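Local atomic coordinates of CDP-glucose 4,6-dehydratase (PDB entry 1WVG), a protein that catalyses the NAD-dependent removal of water from CDP-D-glucose to give CDP-4-dehydro-6-deoxy-D-glucose, an early step in making a dideoxy sugar of the bacterial O-antigen. Residues 195-200 with 324-329. Residues are numbered along the deposited sequence; the frame is centred on the assembly and turned at random.
Sequences NVIGGG and ETLSRI. With CXY (cytidine-5'-diphospho-beta-D-xylose), chain D.
With chi1 at 50°, I197 sets CG1 between its own backbone N and carbonyl carbon, and the extended chi2 sends CD1 out to I329, T325 and L326 on helix 322-337. The methyl CG2 of T325, anti to its backbone N, meets I197 CD1 at 3.5 Å, the two side chains crossing at about a right angle. I197 CD1 also touches L326 CD2, and lies 3.8 Å from I329 CD1. I329 reaches further along the chain: its CG1 packs at 3.7 Å against G198 CA, the methylene of a glycine with no side chain in front of it. I208 of helix 207-216 joins I197, L326 and I329, so the contact fastens the C-terminal end of strand 187-197, in the parallel Rossmann sheet, to two helices. Two residues before I197, N195 donates an N-H from ND2 to the phosphate oxygen O1B of the bound CDP-xylose (2.8 Å, 164° at the hydrogen). R328, on helix 322-337, pairs its NE with E324 OE1 at 2.8 Å and its NH1 with E349 and D352. The same short strand end thus has a polar, ligand-binding residue and a buried aliphatic one, and its grip on the helix rests on van der Waals contact between methyl and methylene groups.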
loop_
_atom_site.group_PDB
_atom_site.type_symbol
_atom_site.label_atom_id
_atom_site.label_comp_id
_atom_site.label_asym_id
_atom_site.label_seq_id
_atom_site.Cartn_x
_atom_site.Cartn_y
_atom_site.Cartn_z
ATOM N N ASN A 195 -23.854 -8.432 4.329
ATOM C CA ASN A 195 -24.558 -9.700 4.394
ATOM C C ASN A 195 -26.004 -9.356 4.674
ATOM O O ASN A 195 -26.281 -8.930 5.783
ATOM C CB ASN A 195 -24.025 -10.591 5.518
ATOM C CG ASN A 195 -22.859 -11.413 5.014
ATOM O OD1 ASN A 195 -21.920 -10.863 4.425
ATOM N ND2 ASN A 195 -22.869 -12.723 5.261
ATOM N N VAL A 196 -26.877 -9.469 3.652
ATOM C CA VAL A 196 -28.292 -9.145 3.780
ATOM C C VAL A 196 -29.042 -10.268 4.441
ATOM O O VAL A 196 -28.909 -11.425 4.068
ATOM C CB VAL A 196 -29.032 -8.876 2.456
ATOM C CG1 VAL A 196 -28.654 -7.521 1.914
ATOM C CG2 VAL A 196 -28.741 -9.953 1.415
ATOM N N ILE A 197 -29.843 -9.885 5.406
ATOM C CA ILE A 197 -30.691 -10.788 6.132
ATOM C C ILE A 197 -32.045 -10.133 6.153
ATOM O O ILE A 197 -32.140 -8.911 6.258
ATOM C CB ILE A 197 -30.152 -11.029 7.538
ATOM C CG1 ILE A 197 -29.847 -9.706 8.227
ATOM C CG2 ILE A 197 -28.873 -11.829 7.415
ATOM C CD1 ILE A 197 -29.809 -9.786 9.760
ATOM N N GLY A 198 -33.106 -10.908 6.001
ATOM C CA GLY A 198 -34.445 -10.298 6.043
ATOM C C GLY A 198 -35.508 -11.395 5.937
ATOM O O GLY A 198 -35.178 -12.577 5.699
ATOM N N GLY A 199 -36.779 -11.040 6.110
ATOM C CA GLY A 199 -37.770 -12.096 5.949
ATOM C C GLY A 199 -37.788 -12.494 4.466
ATOM O O GLY A 199 -37.565 -11.645 3.592
ATOM N N GLY A 200 -38.020 -13.772 4.149
ATOM C CA GLY A 200 -38.102 -14.157 2.738
ATOM C C GLY A 200 -36.887 -14.763 2.041
ATOM O O GLY A 200 -36.910 -14.840 0.797
ATOM N N GLU A 324 -32.989 -4.621 15.855
ATOM C CA GLU A 324 -34.287 -4.293 15.307
ATOM C C GLU A 324 -34.506 -5.175 14.102
ATOM O O GLU A 324 -35.543 -5.824 13.906
ATOM C CB GLU A 324 -34.295 -2.801 14.928
ATOM C CG GLU A 324 -34.971 -2.551 13.575
ATOM C CD GLU A 324 -36.437 -2.256 13.734
ATOM O OE1 GLU A 324 -37.269 -3.124 13.967
ATOM O OE2 GLU A 324 -36.711 -0.983 13.577
ATOM N N THR A 325 -33.452 -5.214 13.311
ATOM C CA THR A 325 -33.457 -6.034 12.153
ATOM C C THR A 325 -33.825 -7.490 12.544
ATOM O O THR A 325 -34.815 -8.031 12.059
ATOM C CB THR A 325 -32.108 -5.817 11.451
ATOM O OG1 THR A 325 -32.169 -4.543 10.800
ATOM C CG2 THR A 325 -31.796 -6.942 10.465
ATOM N N LEU A 326 -33.087 -8.132 13.466
ATOM C CA LEU A 326 -33.391 -9.498 13.881
ATOM C C LEU A 326 -34.829 -9.648 14.348
ATOM O O LEU A 326 -35.546 -10.619 14.089
ATOM C CB LEU A 326 -32.406 -9.907 14.982
ATOM C CG LEU A 326 -31.017 -10.145 14.410
ATOM C CD1 LEU A 326 -30.123 -10.675 15.517
ATOM C CD2 LEU A 326 -31.061 -11.143 13.247
ATOM N N SER A 327 -35.278 -8.636 15.036
ATOM C CA SER A 327 -36.622 -8.695 15.514
ATOM C C SER A 327 -37.641 -8.772 14.386
ATOM O O SER A 327 -38.568 -9.580 14.403
ATOM C CB SER A 327 -36.878 -7.539 16.429
ATOM O OG SER A 327 -38.272 -7.492 16.622
ATOM N N ARG A 328 -37.437 -7.929 13.384
ATOM C CA ARG A 328 -38.292 -7.867 12.219
ATOM C C ARG A 328 -38.261 -9.138 11.405
ATOM O O ARG A 328 -39.289 -9.514 10.864
ATOM C CB ARG A 328 -37.916 -6.704 11.314
ATOM C CG ARG A 328 -38.478 -5.395 11.829
ATOM C CD ARG A 328 -37.854 -4.185 11.133
ATOM N NE ARG A 328 -38.472 -2.896 11.485
ATOM C CZ ARG A 328 -39.716 -2.487 11.137
ATOM N NH1 ARG A 328 -40.541 -3.233 10.409
ATOM N NH2 ARG A 328 -40.144 -1.285 11.519
ATOM N N ILE A 329 -37.105 -9.797 11.308
ATOM C CA ILE A 329 -37.032 -11.054 10.545
ATOM C C ILE A 329 -37.920 -12.128 11.164
ATOM O O ILE A 329 -38.553 -12.945 10.479
ATOM C CB ILE A 329 -35.615 -11.599 10.558
ATOM C CG1 ILE A 329 -34.771 -10.714 9.680
ATOM C CG2 ILE A 329 -35.474 -13.011 10.026
ATOM C CD1 ILE A 329 -33.321 -11.187 9.694
HETATM O O1B CXY D . -21.050 -14.593 4.139
HETATM P PB CXY D . -21.766 -15.594 3.253
HETATM O O2B CXY D . -20.958 -16.825 2.938
HETATM O "O1'" CXY D . -22.224 -14.856 1.856
HETATM O O3A CXY D . -23.002 -15.805 4.155
HETATM P PA CXY D . -23.503 -17.094 5.047
HETATM O O1A CXY D . -24.811 -16.676 5.617
HETATM O O2A CXY D . -23.560 -18.320 4.222
HETATM O O5D CXY D . -22.326 -17.218 6.113
HETATM C C5D CXY D . -22.284 -16.262 7.181
HETATM C C4D CXY D . -21.355 -16.781 8.252
HETATM O O4D CXY D . -22.125 -17.649 9.119
HETATM C C3D CXY D . -20.116 -17.555 7.805
HETATM O O3D CXY D . -18.916 -17.376 8.640
HETATM C C2D CXY D . -20.695 -18.978 7.910
HETATM O O2D CXY D . -19.613 -19.905 8.026
HETATM C C1D CXY D . -21.453 -18.868 9.214
HETATM N N1 CXY D . -22.451 -19.924 9.408
HETATM C C6 CXY D . -23.505 -20.060 8.518
HETATM C C5 CXY D . -24.434 -20.972 8.658
HETATM C C4 CXY D . -24.403 -21.901 9.734
HETATM N N3 CXY D . -23.323 -21.708 10.612
HETATM C C2 CXY D . -22.323 -20.757 10.502
HETATM N N4 CXY D . -25.206 -22.806 9.928
HETATM O O2 CXY D . -21.386 -20.661 11.303
HETATM C "C1'" CXY D . -23.470 -14.187 1.953
HETATM C "C2'" CXY D . -24.174 -14.422 0.640
HETATM C "C3'" CXY D . -23.296 -13.810 -0.435
HETATM C "C4'" CXY D . -23.104 -12.316 -0.176
HETATM C "C5'" CXY D . -22.523 -12.106 1.216
HETATM O "O2'" CXY D . -24.327 -15.830 0.358
HETATM O "O3'" CXY D . -23.950 -13.933 -1.712
HETATM O "O4'" CXY D . -22.258 -11.750 -1.175
HETATM O "O5'" CXY D . -23.329 -12.755 2.204
#